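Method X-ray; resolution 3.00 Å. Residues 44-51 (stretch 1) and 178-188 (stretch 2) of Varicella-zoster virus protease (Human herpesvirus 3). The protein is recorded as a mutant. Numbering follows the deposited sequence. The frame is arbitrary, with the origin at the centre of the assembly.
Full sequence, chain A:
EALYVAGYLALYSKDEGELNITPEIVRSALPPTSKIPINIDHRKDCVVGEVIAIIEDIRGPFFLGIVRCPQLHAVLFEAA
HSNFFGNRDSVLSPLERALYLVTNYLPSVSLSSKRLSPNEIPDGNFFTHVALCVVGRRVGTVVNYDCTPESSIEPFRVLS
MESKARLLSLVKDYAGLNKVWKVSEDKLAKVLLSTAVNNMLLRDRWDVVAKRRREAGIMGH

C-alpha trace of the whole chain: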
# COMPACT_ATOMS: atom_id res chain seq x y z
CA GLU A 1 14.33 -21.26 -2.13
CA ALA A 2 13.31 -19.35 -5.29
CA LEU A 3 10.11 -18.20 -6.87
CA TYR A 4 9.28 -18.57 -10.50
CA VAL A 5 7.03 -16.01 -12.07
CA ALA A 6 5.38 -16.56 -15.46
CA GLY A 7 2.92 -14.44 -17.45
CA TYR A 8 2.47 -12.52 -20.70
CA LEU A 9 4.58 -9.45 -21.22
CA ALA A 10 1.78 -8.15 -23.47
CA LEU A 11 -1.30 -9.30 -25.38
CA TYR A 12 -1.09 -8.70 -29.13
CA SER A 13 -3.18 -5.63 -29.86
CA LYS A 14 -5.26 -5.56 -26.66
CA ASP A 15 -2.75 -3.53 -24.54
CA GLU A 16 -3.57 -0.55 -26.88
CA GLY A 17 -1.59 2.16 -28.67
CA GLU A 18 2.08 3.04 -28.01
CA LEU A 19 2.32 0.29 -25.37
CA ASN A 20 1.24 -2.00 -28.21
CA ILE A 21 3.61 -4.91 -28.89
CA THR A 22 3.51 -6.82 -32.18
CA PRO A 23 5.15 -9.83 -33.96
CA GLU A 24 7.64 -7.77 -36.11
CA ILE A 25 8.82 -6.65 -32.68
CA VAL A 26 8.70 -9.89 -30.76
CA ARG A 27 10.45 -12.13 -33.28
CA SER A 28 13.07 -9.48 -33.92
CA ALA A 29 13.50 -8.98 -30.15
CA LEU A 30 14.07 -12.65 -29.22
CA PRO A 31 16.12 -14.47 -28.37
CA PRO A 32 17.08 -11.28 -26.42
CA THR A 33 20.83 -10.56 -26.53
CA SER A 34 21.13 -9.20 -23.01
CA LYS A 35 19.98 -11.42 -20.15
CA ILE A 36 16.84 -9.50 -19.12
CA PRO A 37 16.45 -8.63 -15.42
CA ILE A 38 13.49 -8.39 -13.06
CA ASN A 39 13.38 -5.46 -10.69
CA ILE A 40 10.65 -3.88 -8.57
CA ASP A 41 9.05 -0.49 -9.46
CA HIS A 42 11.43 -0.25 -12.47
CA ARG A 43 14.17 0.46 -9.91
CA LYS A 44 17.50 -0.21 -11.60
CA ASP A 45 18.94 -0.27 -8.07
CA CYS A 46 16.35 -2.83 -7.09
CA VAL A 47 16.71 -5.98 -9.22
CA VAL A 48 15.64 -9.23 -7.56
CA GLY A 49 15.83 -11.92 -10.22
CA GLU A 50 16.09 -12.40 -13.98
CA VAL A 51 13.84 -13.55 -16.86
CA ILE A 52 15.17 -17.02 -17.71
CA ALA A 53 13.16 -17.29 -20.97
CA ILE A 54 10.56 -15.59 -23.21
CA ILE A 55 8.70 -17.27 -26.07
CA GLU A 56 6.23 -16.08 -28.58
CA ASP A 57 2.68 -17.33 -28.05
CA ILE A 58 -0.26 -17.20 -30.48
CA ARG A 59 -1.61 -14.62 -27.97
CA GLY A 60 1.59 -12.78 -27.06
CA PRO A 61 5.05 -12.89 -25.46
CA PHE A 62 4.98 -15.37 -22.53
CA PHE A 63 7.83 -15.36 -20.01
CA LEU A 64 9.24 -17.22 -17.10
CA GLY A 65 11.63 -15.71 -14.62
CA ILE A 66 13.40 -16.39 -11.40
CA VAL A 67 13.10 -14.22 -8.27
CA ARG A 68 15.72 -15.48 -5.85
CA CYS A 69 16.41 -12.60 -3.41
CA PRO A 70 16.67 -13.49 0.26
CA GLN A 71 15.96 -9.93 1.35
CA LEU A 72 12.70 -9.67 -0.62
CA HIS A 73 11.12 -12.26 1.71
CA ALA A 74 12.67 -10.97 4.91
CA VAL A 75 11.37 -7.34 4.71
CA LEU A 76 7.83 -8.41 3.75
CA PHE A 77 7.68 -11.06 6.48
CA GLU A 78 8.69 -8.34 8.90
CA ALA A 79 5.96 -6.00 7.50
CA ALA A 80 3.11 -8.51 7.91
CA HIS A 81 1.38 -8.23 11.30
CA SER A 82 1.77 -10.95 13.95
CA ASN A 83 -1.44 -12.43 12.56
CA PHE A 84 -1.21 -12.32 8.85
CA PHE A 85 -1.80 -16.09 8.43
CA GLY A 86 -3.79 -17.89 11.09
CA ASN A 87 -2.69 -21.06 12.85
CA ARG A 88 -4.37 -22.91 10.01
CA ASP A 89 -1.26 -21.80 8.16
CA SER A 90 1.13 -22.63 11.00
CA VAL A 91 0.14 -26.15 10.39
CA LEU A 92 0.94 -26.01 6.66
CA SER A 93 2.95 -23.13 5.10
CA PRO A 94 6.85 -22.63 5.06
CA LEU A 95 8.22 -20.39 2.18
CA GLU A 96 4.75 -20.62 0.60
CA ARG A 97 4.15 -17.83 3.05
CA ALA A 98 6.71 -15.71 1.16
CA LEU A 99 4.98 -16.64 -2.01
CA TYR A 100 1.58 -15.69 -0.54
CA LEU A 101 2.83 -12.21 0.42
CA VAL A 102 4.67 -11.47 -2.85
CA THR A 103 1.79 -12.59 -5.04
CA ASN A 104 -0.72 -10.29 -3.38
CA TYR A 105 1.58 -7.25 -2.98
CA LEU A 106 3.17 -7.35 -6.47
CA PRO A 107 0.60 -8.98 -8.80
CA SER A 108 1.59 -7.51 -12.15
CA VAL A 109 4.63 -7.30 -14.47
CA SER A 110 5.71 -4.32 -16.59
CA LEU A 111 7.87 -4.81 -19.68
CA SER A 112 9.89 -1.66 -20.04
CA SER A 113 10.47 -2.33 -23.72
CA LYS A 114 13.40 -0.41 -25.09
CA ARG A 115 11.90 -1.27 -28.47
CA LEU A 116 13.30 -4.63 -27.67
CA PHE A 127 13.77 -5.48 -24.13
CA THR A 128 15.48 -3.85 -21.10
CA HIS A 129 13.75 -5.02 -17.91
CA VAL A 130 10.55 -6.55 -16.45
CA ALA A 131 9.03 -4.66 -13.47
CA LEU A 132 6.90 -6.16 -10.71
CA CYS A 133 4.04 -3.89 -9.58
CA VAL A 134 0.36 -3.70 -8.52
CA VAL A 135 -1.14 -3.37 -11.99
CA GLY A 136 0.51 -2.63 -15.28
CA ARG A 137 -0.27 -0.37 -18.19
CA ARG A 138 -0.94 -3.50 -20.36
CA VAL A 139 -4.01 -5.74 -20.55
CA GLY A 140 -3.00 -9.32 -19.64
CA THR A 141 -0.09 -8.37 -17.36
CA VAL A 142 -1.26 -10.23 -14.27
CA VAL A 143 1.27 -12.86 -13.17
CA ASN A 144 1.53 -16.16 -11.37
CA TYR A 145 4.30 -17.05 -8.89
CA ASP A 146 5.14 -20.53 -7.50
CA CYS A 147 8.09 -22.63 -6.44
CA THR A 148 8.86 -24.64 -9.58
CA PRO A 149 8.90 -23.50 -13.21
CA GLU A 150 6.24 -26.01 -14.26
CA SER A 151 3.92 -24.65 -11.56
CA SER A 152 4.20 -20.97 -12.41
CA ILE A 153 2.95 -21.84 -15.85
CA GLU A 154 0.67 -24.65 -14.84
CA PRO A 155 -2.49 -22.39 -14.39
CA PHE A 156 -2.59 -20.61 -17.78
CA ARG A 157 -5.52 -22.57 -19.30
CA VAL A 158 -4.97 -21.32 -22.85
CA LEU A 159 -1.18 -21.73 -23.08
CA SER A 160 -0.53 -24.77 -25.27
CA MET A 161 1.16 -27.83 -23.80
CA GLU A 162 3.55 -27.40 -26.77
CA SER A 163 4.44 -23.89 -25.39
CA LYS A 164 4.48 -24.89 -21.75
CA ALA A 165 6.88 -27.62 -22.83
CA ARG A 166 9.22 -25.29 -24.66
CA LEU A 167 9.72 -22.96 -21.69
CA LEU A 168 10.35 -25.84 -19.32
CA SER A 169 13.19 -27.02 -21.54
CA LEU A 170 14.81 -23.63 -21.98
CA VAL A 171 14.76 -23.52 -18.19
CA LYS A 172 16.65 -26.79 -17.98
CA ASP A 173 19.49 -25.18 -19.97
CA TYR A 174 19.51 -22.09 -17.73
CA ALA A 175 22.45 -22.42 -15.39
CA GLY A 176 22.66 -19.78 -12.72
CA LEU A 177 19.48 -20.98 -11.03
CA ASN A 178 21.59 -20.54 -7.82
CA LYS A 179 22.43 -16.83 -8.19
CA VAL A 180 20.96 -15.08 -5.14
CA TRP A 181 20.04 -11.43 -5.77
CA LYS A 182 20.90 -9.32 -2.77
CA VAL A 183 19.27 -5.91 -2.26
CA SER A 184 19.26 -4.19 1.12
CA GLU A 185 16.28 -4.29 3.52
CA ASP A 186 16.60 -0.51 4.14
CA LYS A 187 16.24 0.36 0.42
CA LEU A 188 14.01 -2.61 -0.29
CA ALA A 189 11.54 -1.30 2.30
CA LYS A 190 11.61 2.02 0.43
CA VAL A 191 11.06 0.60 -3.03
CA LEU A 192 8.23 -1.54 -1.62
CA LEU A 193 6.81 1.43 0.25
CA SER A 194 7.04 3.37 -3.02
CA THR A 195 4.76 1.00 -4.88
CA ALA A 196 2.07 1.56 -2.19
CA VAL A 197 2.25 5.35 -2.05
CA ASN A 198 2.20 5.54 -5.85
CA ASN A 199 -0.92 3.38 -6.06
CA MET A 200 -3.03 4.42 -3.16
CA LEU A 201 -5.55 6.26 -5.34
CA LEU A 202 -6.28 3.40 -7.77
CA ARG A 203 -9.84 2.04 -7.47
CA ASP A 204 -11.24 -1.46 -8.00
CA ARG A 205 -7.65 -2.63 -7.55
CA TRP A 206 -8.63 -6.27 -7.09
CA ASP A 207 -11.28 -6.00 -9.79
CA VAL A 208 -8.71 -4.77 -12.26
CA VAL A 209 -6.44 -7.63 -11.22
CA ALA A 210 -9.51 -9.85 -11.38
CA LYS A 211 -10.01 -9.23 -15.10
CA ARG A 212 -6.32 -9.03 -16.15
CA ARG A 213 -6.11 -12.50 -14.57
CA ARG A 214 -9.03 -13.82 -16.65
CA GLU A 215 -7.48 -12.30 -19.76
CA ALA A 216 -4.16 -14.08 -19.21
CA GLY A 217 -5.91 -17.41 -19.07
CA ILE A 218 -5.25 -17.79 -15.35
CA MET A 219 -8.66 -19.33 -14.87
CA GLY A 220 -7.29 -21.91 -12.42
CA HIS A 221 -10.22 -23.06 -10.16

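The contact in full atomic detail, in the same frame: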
# COMPACT_ATOMS: atom_id res chain seq x y z
N LYS A 44 16.24 0.33 -11.11
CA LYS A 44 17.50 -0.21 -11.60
C LYS A 44 18.33 -0.65 -10.42
O LYS A 44 19.10 -1.58 -10.53
CB LYS A 44 18.27 0.87 -12.38
CG LYS A 44 17.45 1.51 -13.53
CD LYS A 44 18.23 2.55 -14.36
CE LYS A 44 17.39 3.03 -15.58
NZ LYS A 44 16.97 1.90 -16.50
N ASP A 45 18.19 0.04 -9.29
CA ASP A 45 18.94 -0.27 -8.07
C ASP A 45 18.23 -1.32 -7.26
O ASP A 45 18.65 -1.62 -6.14
CB ASP A 45 19.11 0.96 -7.17
CG ASP A 45 17.78 1.60 -6.78
OD1 ASP A 45 16.76 1.37 -7.45
OD2 ASP A 45 17.75 2.35 -5.78
N CYS A 46 17.12 -1.82 -7.79
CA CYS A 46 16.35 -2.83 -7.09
C CYS A 46 15.92 -4.00 -7.96
O CYS A 46 14.74 -4.17 -8.25
CB CYS A 46 15.15 -2.19 -6.41
SG CYS A 46 14.37 -3.32 -5.26
N VAL A 47 16.90 -4.80 -8.38
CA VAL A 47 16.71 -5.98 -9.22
C VAL A 47 16.71 -7.13 -8.25
O VAL A 47 17.52 -7.16 -7.33
CB VAL A 47 17.88 -6.15 -10.22
CG1 VAL A 47 17.77 -7.45 -10.97
CG2 VAL A 47 17.93 -4.97 -11.19
N VAL A 48 15.80 -8.09 -8.46
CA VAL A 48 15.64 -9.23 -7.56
C VAL A 48 15.55 -10.60 -8.24
O VAL A 48 15.15 -11.58 -7.59
CB VAL A 48 14.36 -9.07 -6.72
CG1 VAL A 48 14.51 -7.92 -5.74
CG2 VAL A 48 13.17 -8.84 -7.64
N GLY A 49 15.90 -10.66 -9.51
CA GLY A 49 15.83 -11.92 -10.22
C GLY A 49 16.11 -11.62 -11.67
O GLY A 49 16.57 -10.52 -11.98
N GLU A 50 15.86 -12.59 -12.55
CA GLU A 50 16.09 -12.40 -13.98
C GLU A 50 15.24 -13.34 -14.84
O GLU A 50 15.10 -14.54 -14.53
CB GLU A 50 17.58 -12.60 -14.34
CG GLU A 50 18.07 -14.06 -14.42
CD GLU A 50 19.39 -14.21 -15.18
OE1 GLU A 50 19.52 -13.65 -16.29
OE2 GLU A 50 20.30 -14.89 -14.68
N VAL A 51 14.65 -12.78 -15.90
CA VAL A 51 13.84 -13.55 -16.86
C VAL A 51 14.73 -14.68 -17.42
O VAL A 51 15.73 -14.40 -18.07
CB VAL A 51 13.37 -12.63 -18.05
CG1 VAL A 51 13.09 -13.45 -19.31
CG2 VAL A 51 12.12 -11.88 -17.66
N ASN A 178 21.07 -20.57 -9.20
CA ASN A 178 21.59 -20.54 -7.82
C ASN A 178 21.74 -19.06 -7.37
O ASN A 178 21.57 -18.71 -6.18
CB ASN A 178 22.99 -21.21 -7.76
CG ASN A 178 24.06 -20.32 -7.06
OD1 ASN A 178 24.57 -19.34 -7.64
ND2 ASN A 178 24.38 -20.64 -5.79
N LYS A 179 22.21 -18.26 -8.33
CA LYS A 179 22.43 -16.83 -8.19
C LYS A 179 21.45 -16.22 -7.19
O LYS A 179 20.26 -16.29 -7.43
CB LYS A 179 22.13 -16.23 -9.56
CG LYS A 179 23.08 -15.23 -10.09
CD LYS A 179 22.68 -14.93 -11.51
CE LYS A 179 23.70 -14.04 -12.23
NZ LYS A 179 23.73 -14.26 -13.72
N VAL A 180 21.90 -15.71 -6.06
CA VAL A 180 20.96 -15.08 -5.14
C VAL A 180 21.10 -13.54 -5.19
O VAL A 180 22.18 -12.98 -4.93
CB VAL A 180 21.00 -15.66 -3.67
CG1 VAL A 180 21.14 -17.17 -3.69
CG2 VAL A 180 22.09 -15.02 -2.83
N TRP A 181 20.05 -12.87 -5.66
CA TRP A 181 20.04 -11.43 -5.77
C TRP A 181 19.91 -10.78 -4.40
O TRP A 181 18.96 -11.01 -3.65
CB TRP A 181 18.91 -10.97 -6.69
CG TRP A 181 19.18 -11.35 -8.10
CD1 TRP A 181 19.75 -10.56 -9.07
CD2 TRP A 181 19.02 -12.65 -8.69
NE1 TRP A 181 19.97 -11.29 -10.22
CE2 TRP A 181 19.53 -12.58 -10.01
CE3 TRP A 181 18.49 -13.86 -8.24
CZ2 TRP A 181 19.53 -13.68 -10.88
CZ3 TRP A 181 18.49 -14.96 -9.10
CH2 TRP A 181 19.01 -14.86 -10.40
N LYS A 182 20.91 -10.00 -4.04
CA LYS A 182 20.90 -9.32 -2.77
C LYS A 182 20.65 -7.84 -2.93
O LYS A 182 21.35 -7.19 -3.73
CB LYS A 182 22.23 -9.53 -2.05
CG LYS A 182 22.36 -10.91 -1.47
CD LYS A 182 23.72 -11.13 -0.86
CE LYS A 182 23.69 -12.31 0.09
NZ LYS A 182 22.91 -11.99 1.34
N VAL A 183 19.60 -7.34 -2.28
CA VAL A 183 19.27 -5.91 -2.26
C VAL A 183 19.35 -5.66 -0.76
O VAL A 183 19.61 -6.58 -0.01
CB VAL A 183 17.85 -5.59 -2.85
CG1 VAL A 183 17.54 -4.14 -2.70
CG2 VAL A 183 17.80 -5.90 -4.34
N SER A 184 19.11 -4.45 -0.30
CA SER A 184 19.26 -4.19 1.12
C SER A 184 18.00 -3.73 1.83
O SER A 184 17.56 -2.62 1.61
CB SER A 184 20.35 -3.15 1.32
OG SER A 184 21.22 -3.13 0.18
N GLU A 185 17.48 -4.57 2.72
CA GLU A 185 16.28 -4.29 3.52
C GLU A 185 15.88 -2.81 3.62
O GLU A 185 14.74 -2.45 3.33
CB GLU A 185 16.46 -4.86 4.93
CG GLU A 185 15.27 -5.60 5.49
CD GLU A 185 15.67 -6.90 6.22
OE1 GLU A 185 16.82 -7.38 6.04
OE2 GLU A 185 14.82 -7.45 6.99
N ASP A 186 16.84 -1.95 3.99
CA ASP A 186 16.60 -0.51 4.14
C ASP A 186 16.10 0.16 2.89
O ASP A 186 15.25 1.04 2.98
CB ASP A 186 17.86 0.21 4.65
CG ASP A 186 18.05 0.10 6.17
OD1 ASP A 186 17.02 -0.07 6.88
OD2 ASP A 186 19.22 0.21 6.66
N LYS A 187 16.65 -0.20 1.73
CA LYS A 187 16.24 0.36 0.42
C LYS A 187 15.10 -0.45 -0.21
O LYS A 187 14.33 0.04 -1.05
CB LYS A 187 17.42 0.40 -0.54
CG LYS A 187 17.65 -0.88 -1.29
CD LYS A 187 17.49 -0.62 -2.76
CE LYS A 187 18.45 0.47 -3.23
NZ LYS A 187 19.90 0.12 -3.08
N LEU A 188 15.02 -1.71 0.20
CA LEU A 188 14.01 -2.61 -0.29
C LEU A 188 12.70 -2.16 0.32
O LEU A 188 11.70 -2.09 -0.38
CB LEU A 188 14.34 -4.04 0.13
CG LEU A 188 13.68 -5.17 -0.66
CD1 LEU A 188 13.85 -4.95 -2.16
CD2 LEU A 188 14.27 -6.49 -0.23

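The six-membered ring of Trp181 lies flat against the backbone at Gly49. Gly49 CA sits 3.7 Å from the centroid of that ring and 16° off its normal, a CH-pi contact over the face. The nearest pair is Gly49 CA to Trp181 CD2, 3.6 Å. The backbone N of Glu50 lies over the same face. Val47 adds an apolar contact, with CG1 4.1 Å from Trp181 CD1. Trp181 is the residue most covered by the other stretch.

No hydrogen bond joins the two stretches, although Val48 and Trp181 have their CA atoms only 5.2 Å apart. The contacts are van der Waals packing and one long salt bridge. The CA-to-CB bond of Glu50 points toward stretch 2, and Glu50 OE2 forms the long salt bridge with Lys179 NZ at 3.6 Å. Glu50 CG also packs 3.8 Å from Trp181 CZ2.

Val183 touches several residues of stretch 1. Its CG2 lies 3.3 Å from Val47 O and 4.1 Å from Val48 CG1, while its CG1 is 4.2 Å from Cys46 SG. Cys46 SG also meets Leu188 CD1 at 3.5 Å. Asp45 OD2 and Lys187 NZ are 4.1 Å apart. Their charges are opposite, but the distance is beyond a salt bridge.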